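Local coordinates for protein quinone oxidoreductase (Coxiella burnetii, PDB 3TQH) that probably reduces quinones with electrons from NADPH, which it binds largely on the Rossmann-type domain of a medium-chain dehydrogenase/reductase fold, at residues A144-E149 and K174-T179; V155-A160 and E206-A211; L168-A173 and T178-T183; T182-S185 and F191-A194. One frame throughout, in Å; residues are numbered along the deposited sequence.

Contact 1: A144-E149 and K174-T179; sequences ALNQAE and KQKGTT
Lys-176 reaches over the last turn of helix 135-147 and brings its ammonium end beside Leu-145 and Asn-146. NZ is the atom that does all the touching: it lies 4.1 Å from Leu-145 CB and 3.5 Å from Asn-146 OD1. The second approach is a long polar one, and the two side chains meet at about a right angle, NZ ending beside OD1. The lysine chain is kinked at chi2 (-85°) and again at chi4 (65°); the second kink turns NZ off the line of the chain at its very end. Asn-146 starts out in the other direction, its CB pointing away from Lys-176, and only the carbonyl end of its amide comes back within range. Both helices belong to the Rossmann-type domain, where helix 135-147 precedes the first strand of the parallel sheet and helix 164-175 follows it. Leu-145 lies deeper than its neighbour, packed on Leu-172 and Ala-173 of the adjacent helix and on Ile-220 of the sheet beneath. Each segment closes its helix with a Schellman motif: Glu-149 N bonds back to Asn-146 O at 3.0 Å, and Gly-177 N to Lys-174 O, also at 3.0 Å. Gly-177 takes up the positive phi (92°) that turns the chain toward strand 179-184, where the backbone of Thr-179 pairs with Asp-154 and Val-156. The positive charge of Lys-176 near the carbonyl end of helix 135-147 is probably favourable, and its side chain also touches Val-150.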
# COMPACT_ATOMS: atom_id res chain seq x y z
N ALA A 144 -5.13 8.41 -4.83
CA ALA A 144 -6.53 8.44 -4.41
C ALA A 144 -6.98 9.87 -4.16
O ALA A 144 -8.03 10.30 -4.64
CB ALA A 144 -6.74 7.60 -3.17
N LEU A 145 -6.17 10.63 -3.42
CA LEU A 145 -6.46 12.03 -3.17
C LEU A 145 -6.52 12.84 -4.47
O LEU A 145 -7.38 13.72 -4.60
CB LEU A 145 -5.46 12.64 -2.18
CG LEU A 145 -5.62 12.15 -0.73
CD1 LEU A 145 -4.47 12.61 0.16
CD2 LEU A 145 -6.97 12.61 -0.14
N ASN A 146 -5.62 12.54 -5.41
CA ASN A 146 -5.62 13.19 -6.74
C ASN A 146 -6.84 12.83 -7.58
O ASN A 146 -7.41 13.68 -8.24
CB ASN A 146 -4.36 12.83 -7.54
CG ASN A 146 -3.09 13.53 -7.02
OD1 ASN A 146 -3.13 14.39 -6.14
ND2 ASN A 146 -1.96 13.14 -7.59
N GLN A 147 -7.22 11.56 -7.58
CA GLN A 147 -8.44 11.13 -8.28
C GLN A 147 -9.68 11.89 -7.75
O GLN A 147 -10.56 12.27 -8.53
CB GLN A 147 -8.64 9.62 -8.16
CG GLN A 147 -9.87 9.07 -8.87
CD GLN A 147 -9.78 9.18 -10.38
OE1 GLN A 147 -10.34 10.11 -10.99
NE2 GLN A 147 -9.08 8.24 -11.00
N ALA A 148 -9.71 12.13 -6.44
CA ALA A 148 -10.78 12.91 -5.80
C ALA A 148 -10.66 14.42 -6.00
O ALA A 148 -11.55 15.17 -5.59
CB ALA A 148 -10.84 12.59 -4.31
N GLU A 149 -9.57 14.88 -6.62
CA GLU A 149 -9.34 16.30 -6.86
C GLU A 149 -9.56 17.15 -5.60
O GLU A 149 -10.25 18.17 -5.62
CB GLU A 149 -10.21 16.80 -8.01
CG GLU A 149 -9.94 16.11 -9.35
CD GLU A 149 -10.61 16.82 -10.51
OE1 GLU A 149 -11.51 17.67 -10.27
OE2 GLU A 149 -10.23 16.55 -11.67
N LYS A 174 -4.27 16.57 4.99
CA LYS A 174 -4.08 17.71 5.88
C LYS A 174 -3.15 18.74 5.23
O LYS A 174 -3.42 19.94 5.29
CB LYS A 174 -3.49 17.24 7.22
CG LYS A 174 -3.22 18.35 8.24
CD LYS A 174 -4.50 18.83 8.92
CE LYS A 174 -4.20 19.97 9.89
NZ LYS A 174 -5.45 20.57 10.46
N GLN A 175 -2.08 18.25 4.60
CA GLN A 175 -1.14 19.12 3.89
C GLN A 175 -1.77 19.82 2.67
O GLN A 175 -1.29 20.87 2.25
CB GLN A 175 0.11 18.34 3.46
CG GLN A 175 1.01 17.92 4.62
CD GLN A 175 2.10 16.93 4.19
OE1 GLN A 175 2.62 17.02 3.07
NE2 GLN A 175 2.43 16.00 5.07
N LYS A 176 -2.83 19.24 2.11
CA LYS A 176 -3.58 19.88 1.02
C LYS A 176 -4.52 20.97 1.53
O LYS A 176 -5.05 21.75 0.74
CB LYS A 176 -4.39 18.85 0.23
CG LYS A 176 -3.57 17.84 -0.54
CD LYS A 176 -3.16 18.35 -1.92
CE LYS A 176 -2.55 17.21 -2.78
NZ LYS A 176 -3.54 16.13 -3.11
N GLY A 177 -4.74 21.02 2.84
CA GLY A 177 -5.59 22.04 3.45
C GLY A 177 -7.04 21.62 3.59
O GLY A 177 -7.92 22.46 3.67
N THR A 178 -7.28 20.31 3.65
CA THR A 178 -8.64 19.80 3.73
C THR A 178 -9.04 19.46 5.16
O THR A 178 -8.19 19.19 6.01
CB THR A 178 -8.82 18.55 2.85
OG1 THR A 178 -8.08 17.46 3.40
CG2 THR A 178 -8.33 18.84 1.44
N THR A 179 -10.34 19.50 5.43
CA THR A 179 -10.90 19.01 6.68
C THR A 179 -10.99 17.49 6.57
O THR A 179 -11.64 16.98 5.67
CB THR A 179 -12.31 19.57 6.93
OG1 THR A 179 -12.25 21.00 6.90
CG2 THR A 179 -12.86 19.10 8.26

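Contact 2: V155-A160 and E206-A211; sequences VVLIHA and EDFLLA. With NDP (NADPH dihydro-nicotinamide-adenine-dinucleotide phosphate), chain B.
Phe-208 meets His-159 in a T-shaped (edge-to-face) pair that packs the short helix at about 208-211 against the C-terminal part of segment 155-160 in the NADPH-binding Rossmann fold. From CB, the phenylalanine side chain leaves between its own backbone N and carbonyl carbon (chi1 70°), a torsion that stands the ring across the end of the imidazole. Phe-208 CG and CD2 are each 4.0 Å from His-159 CE1, Phe-208 CD1 and CE2 lie at 3.8 Å, and Phe-208 CE1 and CZ come to 3.6 Å of that same imidazole carbon. It therefore sits almost over the middle of the ring, 3.5 Å above its plane, and the two planes are turned 86° apart. Beside the tip, Phe-208 CE1 also meets Leu-157 CD2 at 4.1 Å, an approach that is oblique to the ring. Leu-209 CG lies over the opposite face, toward the rim. The imidazole is fixed in rotation by bonds on both nitrogens, ND1 to Thr-183 OG1 and NE2 to Ser-231 OG, which aims the C-H between them at the phenyl face. Asp-207 caps the short helix that carries Phe-208, its OD1 taking a weak bond from Leu-209 N. Strand 155-158 leads into a glycine-rich turn consistent with the dinucleotide-binding GxGxxG motif, and just before its first glycine Ala-160 CA approaches N3A of the NADPH adenine to 3.3 Å.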
# COMPACT_ATOMS: atom_id res chain seq x y z
N VAL A 155 -14.06 18.92 2.47
CA VAL A 155 -14.18 17.94 3.54
C VAL A 155 -13.92 16.57 2.95
O VAL A 155 -14.50 16.21 1.93
CB VAL A 155 -15.57 17.96 4.18
CG1 VAL A 155 -15.64 16.96 5.33
CG2 VAL A 155 -15.92 19.38 4.64
N VAL A 156 -13.06 15.80 3.61
CA VAL A 156 -12.66 14.50 3.11
C VAL A 156 -12.80 13.44 4.20
O VAL A 156 -12.28 13.59 5.30
CB VAL A 156 -11.21 14.52 2.60
CG1 VAL A 156 -10.80 13.15 2.11
CG2 VAL A 156 -11.06 15.55 1.48
N LEU A 157 -13.53 12.37 3.87
CA LEU A 157 -13.71 11.23 4.74
C LEU A 157 -12.78 10.11 4.25
O LEU A 157 -12.93 9.64 3.13
CB LEU A 157 -15.17 10.74 4.71
CG LEU A 157 -15.46 9.41 5.41
CD1 LEU A 157 -15.13 9.52 6.90
CD2 LEU A 157 -16.91 8.95 5.18
N ILE A 158 -11.83 9.72 5.10
CA ILE A 158 -10.89 8.63 4.80
C ILE A 158 -11.20 7.46 5.74
O ILE A 158 -10.93 7.53 6.93
CB ILE A 158 -9.42 9.08 5.01
CG1 ILE A 158 -9.11 10.33 4.17
CG2 ILE A 158 -8.45 7.96 4.69
CD1 ILE A 158 -7.67 10.78 4.21
N HIS A 159 -11.78 6.40 5.19
CA HIS A 159 -12.03 5.20 5.97
C HIS A 159 -10.72 4.49 6.29
O HIS A 159 -9.77 4.57 5.52
CB HIS A 159 -12.95 4.23 5.22
CG HIS A 159 -14.39 4.62 5.24
ND1 HIS A 159 -15.17 4.54 6.37
CD2 HIS A 159 -15.20 5.08 4.25
CE1 HIS A 159 -16.40 4.94 6.09
NE2 HIS A 159 -16.44 5.27 4.81
N ALA A 160 -10.69 3.78 7.41
CA ALA A 160 -9.53 2.98 7.78
C ALA A 160 -8.28 3.84 7.88
O ALA A 160 -7.24 3.50 7.33
CB ALA A 160 -9.32 1.85 6.77
N GLU A 206 -21.33 3.44 16.59
CA GLU A 206 -22.53 3.78 15.83
C GLU A 206 -22.23 3.82 14.33
O GLU A 206 -21.07 3.83 13.92
CB GLU A 206 -23.09 5.15 16.26
CG GLU A 206 -22.21 6.35 15.84
CD GLU A 206 -22.87 7.71 16.11
OE1 GLU A 206 -24.07 7.76 16.49
OE2 GLU A 206 -22.16 8.73 15.93
N ASP A 207 -23.30 3.85 13.54
CA ASP A 207 -23.22 4.05 12.10
C ASP A 207 -22.43 5.33 11.84
O ASP A 207 -22.78 6.39 12.34
CB ASP A 207 -24.64 4.14 11.52
CG ASP A 207 -24.68 4.47 10.02
OD1 ASP A 207 -23.65 4.31 9.31
OD2 ASP A 207 -25.76 4.88 9.55
N PHE A 208 -21.34 5.21 11.08
CA PHE A 208 -20.46 6.35 10.85
C PHE A 208 -21.18 7.51 10.17
O PHE A 208 -20.80 8.67 10.36
CB PHE A 208 -19.21 5.95 10.05
CG PHE A 208 -19.49 5.60 8.61
CD1 PHE A 208 -19.50 6.60 7.64
CD2 PHE A 208 -19.73 4.29 8.24
CE1 PHE A 208 -19.76 6.30 6.31
CE2 PHE A 208 -19.99 3.98 6.92
CZ PHE A 208 -20.01 4.98 5.95
N LEU A 209 -22.21 7.21 9.38
CA LEU A 209 -23.00 8.26 8.72
C LEU A 209 -23.62 9.21 9.75
O LEU A 209 -23.65 10.42 9.53
CB LEU A 209 -24.10 7.65 7.85
CG LEU A 209 -23.67 6.90 6.59
CD1 LEU A 209 -24.89 6.37 5.85
CD2 LEU A 209 -22.82 7.78 5.67
N LEU A 210 -24.10 8.66 10.86
CA LEU A 210 -24.75 9.45 11.91
C LEU A 210 -23.79 10.44 12.57
O LEU A 210 -24.21 11.50 13.01
CB LEU A 210 -25.35 8.54 12.98
CG LEU A 210 -26.49 7.62 12.53
CD1 LEU A 210 -26.87 6.68 13.66
CD2 LEU A 210 -27.70 8.42 12.06
N ALA A 211 -22.51 10.08 12.62
CA ALA A 211 -21.49 10.93 13.21
C ALA A 211 -21.06 12.08 12.29
O ALA A 211 -20.46 13.05 12.76
CB ALA A 211 -20.27 10.08 13.59
PA NDP B . -4.44 -2.10 6.21
O1A NDP B . -4.47 -3.53 6.56
O2A NDP B . -3.13 -1.49 6.52
O5B NDP B . -5.58 -1.31 7.03
C5B NDP B . -5.82 -1.64 8.38
C4B NDP B . -6.71 -0.59 9.03
O4B NDP B . -8.05 -0.80 8.63
C3B NDP B . -6.71 -0.62 10.55
O3B NDP B . -6.00 0.50 11.05
C2B NDP B . -8.18 -0.59 10.95
O2B NDP B . -8.47 0.41 11.90
C1B NDP B . -8.89 -0.30 9.64
N9A NDP B . -10.21 -0.93 9.51
C8A NDP B . -10.49 -2.27 9.48
N7A NDP B . -11.82 -2.43 9.32
C5A NDP B . -12.40 -1.21 9.25
C6A NDP B . -13.72 -0.81 9.10
N6A NDP B . -14.67 -1.73 8.99
N1A NDP B . -14.03 0.53 9.06
C2A NDP B . -13.01 1.47 9.18
N3A NDP B . -11.69 1.08 9.32
C4A NDP B . -11.39 -0.25 9.36
O3 NDP B . -4.85 -1.88 4.67
PN NDP B . -4.20 -0.83 3.63
O1N NDP B . -2.85 -1.30 3.25
O2N NDP B . -4.36 0.56 4.08
O5D NDP B . -5.18 -1.07 2.38
C5D NDP B . -6.58 -0.94 2.49
C4D NDP B . -7.26 -1.61 1.30
O4D NDP B . -6.86 -0.99 0.10
C3D NDP B . -6.88 -3.08 1.20
O3D NDP B . -8.03 -3.85 0.94
C2D NDP B . -5.90 -3.13 0.05
O2D NDP B . -5.91 -4.38 -0.63
C1D NDP B . -6.36 -1.96 -0.81
N1N NDP B . -5.32 -1.36 -1.68
C2N NDP B . -5.62 -1.18 -3.01
C3N NDP B . -4.69 -0.68 -3.92
C7N NDP B . -5.04 -0.49 -5.37
O7N NDP B . -4.05 0.01 -6.24
N7N NDP B . -6.26 -0.80 -5.80
C4N NDP B . -3.32 -0.33 -3.41
C5N NDP B . -3.06 -0.54 -1.95
C6N NDP B . -4.09 -1.04 -1.16
P2B NDP B . -8.83 0.04 13.42
O1X NDP B . -8.80 1.31 14.24
O2X NDP B . -7.82 -0.92 13.98
O3X NDP B . -10.20 -0.56 13.53

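Contact 3: L168-A173 and T178-T183; sequences LAIQLA and TTVITT. With NDP (NADPH dihydro-nicotinamide-adenine-dinucleotide phosphate), chain B.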
# COMPACT_ATOMS: atom_id res chain seq x y z
N LEU A 168 -1.12 7.68 5.87
CA LEU A 168 -0.43 8.55 4.92
C LEU A 168 -1.41 9.52 4.27
O LEU A 168 -1.12 10.72 4.16
CB LEU A 168 0.31 7.73 3.87
CG LEU A 168 1.52 6.93 4.39
CD1 LEU A 168 2.16 6.09 3.29
CD2 LEU A 168 2.56 7.86 5.01
N ALA A 169 -2.55 8.99 3.83
CA ALA A 169 -3.61 9.78 3.19
C ALA A 169 -4.08 10.91 4.08
O ALA A 169 -4.23 12.04 3.63
CB ALA A 169 -4.79 8.88 2.81
N ILE A 170 -4.30 10.60 5.35
CA ILE A 170 -4.66 11.62 6.33
C ILE A 170 -3.64 12.76 6.38
O ILE A 170 -4.00 13.93 6.40
CB ILE A 170 -4.79 11.03 7.75
CG1 ILE A 170 -6.06 10.17 7.84
CG2 ILE A 170 -4.79 12.16 8.80
CD1 ILE A 170 -6.19 9.41 9.15
N GLN A 171 -2.36 12.41 6.41
CA GLN A 171 -1.31 13.42 6.49
C GLN A 171 -1.26 14.22 5.20
O GLN A 171 -1.17 15.45 5.24
CB GLN A 171 0.04 12.79 6.74
CG GLN A 171 0.16 12.12 8.07
CD GLN A 171 1.46 11.38 8.20
OE1 GLN A 171 2.49 11.99 8.49
NE2 GLN A 171 1.44 10.06 7.97
N LEU A 172 -1.32 13.52 4.07
CA LEU A 172 -1.33 14.17 2.77
C LEU A 172 -2.55 15.06 2.58
O LEU A 172 -2.43 16.16 2.04
CB LEU A 172 -1.21 13.14 1.64
CG LEU A 172 0.17 12.48 1.52
CD1 LEU A 172 0.14 11.29 0.55
CD2 LEU A 172 1.24 13.49 1.12
N ALA A 173 -3.71 14.62 3.05
CA ALA A 173 -4.95 15.41 2.95
C ALA A 173 -4.88 16.68 3.81
O ALA A 173 -5.39 17.72 3.41
CB ALA A 173 -6.15 14.58 3.35
N THR A 178 -7.28 20.31 3.65
CA THR A 178 -8.64 19.80 3.73
C THR A 178 -9.04 19.46 5.16
O THR A 178 -8.19 19.19 6.01
CB THR A 178 -8.82 18.55 2.85
OG1 THR A 178 -8.08 17.46 3.40
CG2 THR A 178 -8.33 18.84 1.44
N THR A 179 -10.34 19.50 5.43
CA THR A 179 -10.90 19.01 6.68
C THR A 179 -10.99 17.49 6.57
O THR A 179 -11.64 16.98 5.67
CB THR A 179 -12.31 19.57 6.93
OG1 THR A 179 -12.25 21.00 6.90
CG2 THR A 179 -12.86 19.10 8.26
N VAL A 180 -10.31 16.78 7.47
CA VAL A 180 -10.20 15.32 7.39
C VAL A 180 -11.04 14.65 8.47
O VAL A 180 -10.83 14.88 9.67
CB VAL A 180 -8.73 14.85 7.51
CG1 VAL A 180 -8.65 13.33 7.70
CG2 VAL A 180 -7.95 15.26 6.26
N ILE A 181 -12.00 13.85 8.02
CA ILE A 181 -12.80 12.98 8.87
C ILE A 181 -12.30 11.57 8.61
O ILE A 181 -11.97 11.23 7.47
CB ILE A 181 -14.31 13.04 8.51
CG1 ILE A 181 -14.81 14.49 8.44
CG2 ILE A 181 -15.13 12.25 9.53
CD1 ILE A 181 -16.28 14.63 8.00
N THR A 182 -12.24 10.74 9.64
CA THR A 182 -11.79 9.36 9.44
C THR A 182 -12.49 8.39 10.37
O THR A 182 -13.06 8.80 11.37
CB THR A 182 -10.26 9.23 9.62
OG1 THR A 182 -9.85 7.90 9.27
CG2 THR A 182 -9.85 9.52 11.06
N THR A 183 -12.43 7.11 10.02
CA THR A 183 -12.98 6.05 10.86
C THR A 183 -11.88 5.16 11.42
O THR A 183 -11.00 4.71 10.68
CB THR A 183 -14.02 5.19 10.10
OG1 THR A 183 -13.47 4.77 8.85
CG2 THR A 183 -15.29 5.98 9.85
PA NDP B . -4.44 -2.10 6.21
O1A NDP B . -4.47 -3.53 6.56
O2A NDP B . -3.13 -1.49 6.52
O5B NDP B . -5.58 -1.31 7.03
C5B NDP B . -5.82 -1.64 8.38
C4B NDP B . -6.71 -0.59 9.03
O4B NDP B . -8.05 -0.80 8.63
C3B NDP B . -6.71 -0.62 10.55
O3B NDP B . -6.00 0.50 11.05
C2B NDP B . -8.18 -0.59 10.95
O2B NDP B . -8.47 0.41 11.90
C1B NDP B . -8.89 -0.30 9.64
N9A NDP B . -10.21 -0.93 9.51
C8A NDP B . -10.49 -2.27 9.48
N7A NDP B . -11.82 -2.43 9.32
C5A NDP B . -12.40 -1.21 9.25
C6A NDP B . -13.72 -0.81 9.10
N6A NDP B . -14.67 -1.73 8.99
N1A NDP B . -14.03 0.53 9.06
C2A NDP B . -13.01 1.47 9.18
N3A NDP B . -11.69 1.08 9.32
C4A NDP B . -11.39 -0.25 9.36
O3 NDP B . -4.85 -1.88 4.67
PN NDP B . -4.20 -0.83 3.63
O1N NDP B . -2.85 -1.30 3.25
O2N NDP B . -4.36 0.56 4.08
O5D NDP B . -5.18 -1.07 2.38
C5D NDP B . -6.58 -0.94 2.49
C4D NDP B . -7.26 -1.61 1.30
O4D NDP B . -6.86 -0.99 0.10
C3D NDP B . -6.88 -3.08 1.20
O3D NDP B . -8.03 -3.85 0.94
C2D NDP B . -5.90 -3.13 0.05
O2D NDP B . -5.91 -4.38 -0.63
C1D NDP B . -6.36 -1.96 -0.81
N1N NDP B . -5.32 -1.36 -1.68
C2N NDP B . -5.62 -1.18 -3.01
C3N NDP B . -4.69 -0.68 -3.92
C7N NDP B . -5.04 -0.49 -5.37
O7N NDP B . -4.05 0.01 -6.24
N7N NDP B . -6.26 -0.80 -5.80
C4N NDP B . -3.32 -0.33 -3.41
C5N NDP B . -3.06 -0.54 -1.95
C6N NDP B . -4.09 -1.04 -1.16
P2B NDP B . -8.83 0.04 13.42
O1X NDP B . -8.80 1.31 14.24
O2X NDP B . -7.82 -0.92 13.98
O3X NDP B . -10.20 -0.56 13.53
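The beta-alpha-beta unit formed by strand 155-158, helix 164-175 and strand 179-184 is the opening crossover of the Rossmann fold, and here its helix packs on its second strand. Ile-170, Ala-173, Val-180 and Thr-182 fill the interface, the helix and strand segments running nearly antiparallel (161°) with axes 8.8 Å apart. Where the chain turns from one to the other, Ala-173 O is gripped twice by Thr-178: by its N at 3.2 Å and by its OG1 at 2.7 Å. Both donors come from the same face of the carbonyl. The amide stays fairly close to the carbonyl direction, whereas the hydroxyl stands well above the plane with a C=O...O angle of 109°. Thr-178 places OG1 between its backbone N and carbonyl carbon (chi1 69°), which brings OG1 and N to the same carbonyl. Further along the strand Val-180 divides its branches: CG2 presses on Ala-173 CB at 3.5 Å, and CG1 meets Ile-170 CG1 at 4.1 Å. The isoleucine crosses both strand side chains at about a right angle, and its CD1 reaches Thr-182, 4.0 Å from OG1. That hydroxyl is bonded to Ile-158 O on the neighbouring strand. On the other side of the strand Thr-183 OG1, hydrogen-bonded to Ala-160 N, lies 3.3 Å from C2A of the NADPH adenine.

Contact 4: T182-S185 and F191-A194; sequences TTAS and FLKA. With NDP (NADPH dihydro-nicotinamide-adenine-dinucleotide phosphate), chain B.
Leu-192 rests one methyl, CD1, on two residues of strand 179-184, 3.4 Å from Ala-184 CB and 3.7 Å from Thr-182 CG2. Its chain, extended beyond a first torsion that sets CG beside the backbone N (chi1 -64°, chi2 178°), carries CD1 out to the strand. Thr-182 presents its methyl to the leucine and crosses it at about a right angle; its CG2 lies between backbone N and carbonyl carbon, which sets OG1 anti to the backbone N, toward Ile-158 O. The packing joins the strand to helix 186-195 in the second beta-alpha-beta unit of the Rossmann fold, with Ile-170 and Cys-200 also against Leu-192. Past the apolar patch, Ser-185 holds the 2'-phosphate of NADPH: its N gives an almost straight bond (169°) to O1X at 2.6 Å, and its OG reaches O3X at 2.9 Å. With OG beside its own backbone N, amide and hydroxyl work together on one phosphate. Helix 186-195 starts directly after Ser-185, and its N-terminal end would probably also favour the anion. Neutral donors of Ser-185 thus bind the 2'-phosphate that distinguishes NADPH from NADH, consistent with use of NADPH.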
# COMPACT_ATOMS: atom_id res chain seq x y z
N THR A 182 -12.24 10.74 9.64
CA THR A 182 -11.79 9.36 9.44
C THR A 182 -12.49 8.39 10.37
O THR A 182 -13.06 8.80 11.37
CB THR A 182 -10.26 9.23 9.62
OG1 THR A 182 -9.85 7.90 9.27
CG2 THR A 182 -9.85 9.52 11.06
N THR A 183 -12.43 7.11 10.02
CA THR A 183 -12.98 6.05 10.86
C THR A 183 -11.88 5.16 11.42
O THR A 183 -11.00 4.71 10.68
CB THR A 183 -14.02 5.19 10.10
OG1 THR A 183 -13.47 4.77 8.85
CG2 THR A 183 -15.29 5.98 9.85
N ALA A 184 -11.93 4.91 12.73
CA ALA A 184 -10.97 4.03 13.39
C ALA A 184 -11.48 3.58 14.77
O ALA A 184 -12.46 4.11 15.28
CB ALA A 184 -9.65 4.73 13.53
N SER A 185 -10.81 2.59 15.35
CA SER A 185 -11.05 2.20 16.75
C SER A 185 -10.76 3.35 17.70
O SER A 185 -9.96 4.23 17.39
CB SER A 185 -10.16 1.01 17.14
OG SER A 185 -10.48 -0.13 16.38
N PHE A 191 -3.94 8.79 18.00
CA PHE A 191 -2.94 8.64 16.94
C PHE A 191 -3.33 9.45 15.69
O PHE A 191 -2.51 10.17 15.13
CB PHE A 191 -2.78 7.15 16.61
CG PHE A 191 -1.87 6.86 15.45
CD1 PHE A 191 -0.50 6.87 15.61
CD2 PHE A 191 -2.40 6.55 14.20
CE1 PHE A 191 0.35 6.58 14.53
CE2 PHE A 191 -1.56 6.26 13.12
CZ PHE A 191 -0.18 6.28 13.29
N LEU A 192 -4.58 9.33 15.28
CA LEU A 192 -5.05 9.98 14.06
C LEU A 192 -5.26 11.49 14.22
O LEU A 192 -5.01 12.25 13.28
CB LEU A 192 -6.33 9.30 13.55
CG LEU A 192 -6.14 7.84 13.13
CD1 LEU A 192 -7.47 7.22 12.69
CD2 LEU A 192 -5.09 7.73 12.01
N LYS A 193 -5.70 11.91 15.39
CA LYS A 193 -5.81 13.35 15.69
C LYS A 193 -4.44 14.00 15.53
O LYS A 193 -4.32 15.03 14.86
CB LYS A 193 -6.34 13.58 17.10
CG LYS A 193 -7.85 13.35 17.24
CD LYS A 193 -8.66 14.62 16.98
CE LYS A 193 -10.14 14.41 17.27
NZ LYS A 193 -10.86 15.71 17.46
N ALA A 194 -3.42 13.37 16.11
CA ALA A 194 -2.05 13.87 16.05
C ALA A 194 -1.49 13.94 14.61
O ALA A 194 -0.63 14.78 14.33
CB ALA A 194 -1.13 13.04 16.94
PA NDP B . -4.44 -2.10 6.21
O1A NDP B . -4.47 -3.53 6.56
O2A NDP B . -3.13 -1.49 6.52
O5B NDP B . -5.58 -1.31 7.03
C5B NDP B . -5.82 -1.64 8.38
C4B NDP B . -6.71 -0.59 9.03
O4B NDP B . -8.05 -0.80 8.63
C3B NDP B . -6.71 -0.62 10.55
O3B NDP B . -6.00 0.50 11.05
C2B NDP B . -8.18 -0.59 10.95
O2B NDP B . -8.47 0.41 11.90
C1B NDP B . -8.89 -0.30 9.64
N9A NDP B . -10.21 -0.93 9.51
C8A NDP B . -10.49 -2.27 9.48
N7A NDP B . -11.82 -2.43 9.32
C5A NDP B . -12.40 -1.21 9.25
C6A NDP B . -13.72 -0.81 9.10
N6A NDP B . -14.67 -1.73 8.99
N1A NDP B . -14.03 0.53 9.06
C2A NDP B . -13.01 1.47 9.18
N3A NDP B . -11.69 1.08 9.32
C4A NDP B . -11.39 -0.25 9.36
O3 NDP B . -4.85 -1.88 4.67
PN NDP B . -4.20 -0.83 3.63
O1N NDP B . -2.85 -1.30 3.25
O2N NDP B . -4.36 0.56 4.08
O5D NDP B . -5.18 -1.07 2.38
C5D NDP B . -6.58 -0.94 2.49
C4D NDP B . -7.26 -1.61 1.30
O4D NDP B . -6.86 -0.99 0.10
C3D NDP B . -6.88 -3.08 1.20
O3D NDP B . -8.03 -3.85 0.94
C2D NDP B . -5.90 -3.13 0.05
O2D NDP B . -5.91 -4.38 -0.63
C1D NDP B . -6.36 -1.96 -0.81
N1N NDP B . -5.32 -1.36 -1.68
C2N NDP B . -5.62 -1.18 -3.01
C3N NDP B . -4.69 -0.68 -3.92
C7N NDP B . -5.04 -0.49 -5.37
O7N NDP B . -4.05 0.01 -6.24
N7N NDP B . -6.26 -0.80 -5.80
C4N NDP B . -3.32 -0.33 -3.41
C5N NDP B . -3.06 -0.54 -1.95
C6N NDP B . -4.09 -1.04 -1.16
P2B NDP B . -8.83 0.04 13.42
O1X NDP B . -8.80 1.31 14.24
O2X NDP B . -7.82 -0.92 13.98
O3X NDP B . -10.20 -0.56 13.53

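Contacts 3 and 4 use strand 179-184 and contact 2 the adjacent strand 155-158; all three touch the adenosine half of NADPH, with centres 9 to 12 Å apart. Contacts 3 and 4 share Thr-182 and Thr-183 and meet where Ile-170 CD1 touches Leu-192 CD2 at 3.5 Å. The two strands pair through Val-156 O and Ile-181 N, 2.7 Å apart. From its short helix, Phe-208 CB packs 3.9 Å from Thr-183 CG2. Contact 1 lies at the far end of helix 164-175, its centre 8 Å from that of contact 3, where Leu-145 CD1 comes within 3.5 Å of Ala-169 O. It does not touch the cofactor: the Leu-145 side chain is about 13 Å from NADPH, though that of Asn-146 is about 7 Å from the side chain of NADPH-binding Leu-266.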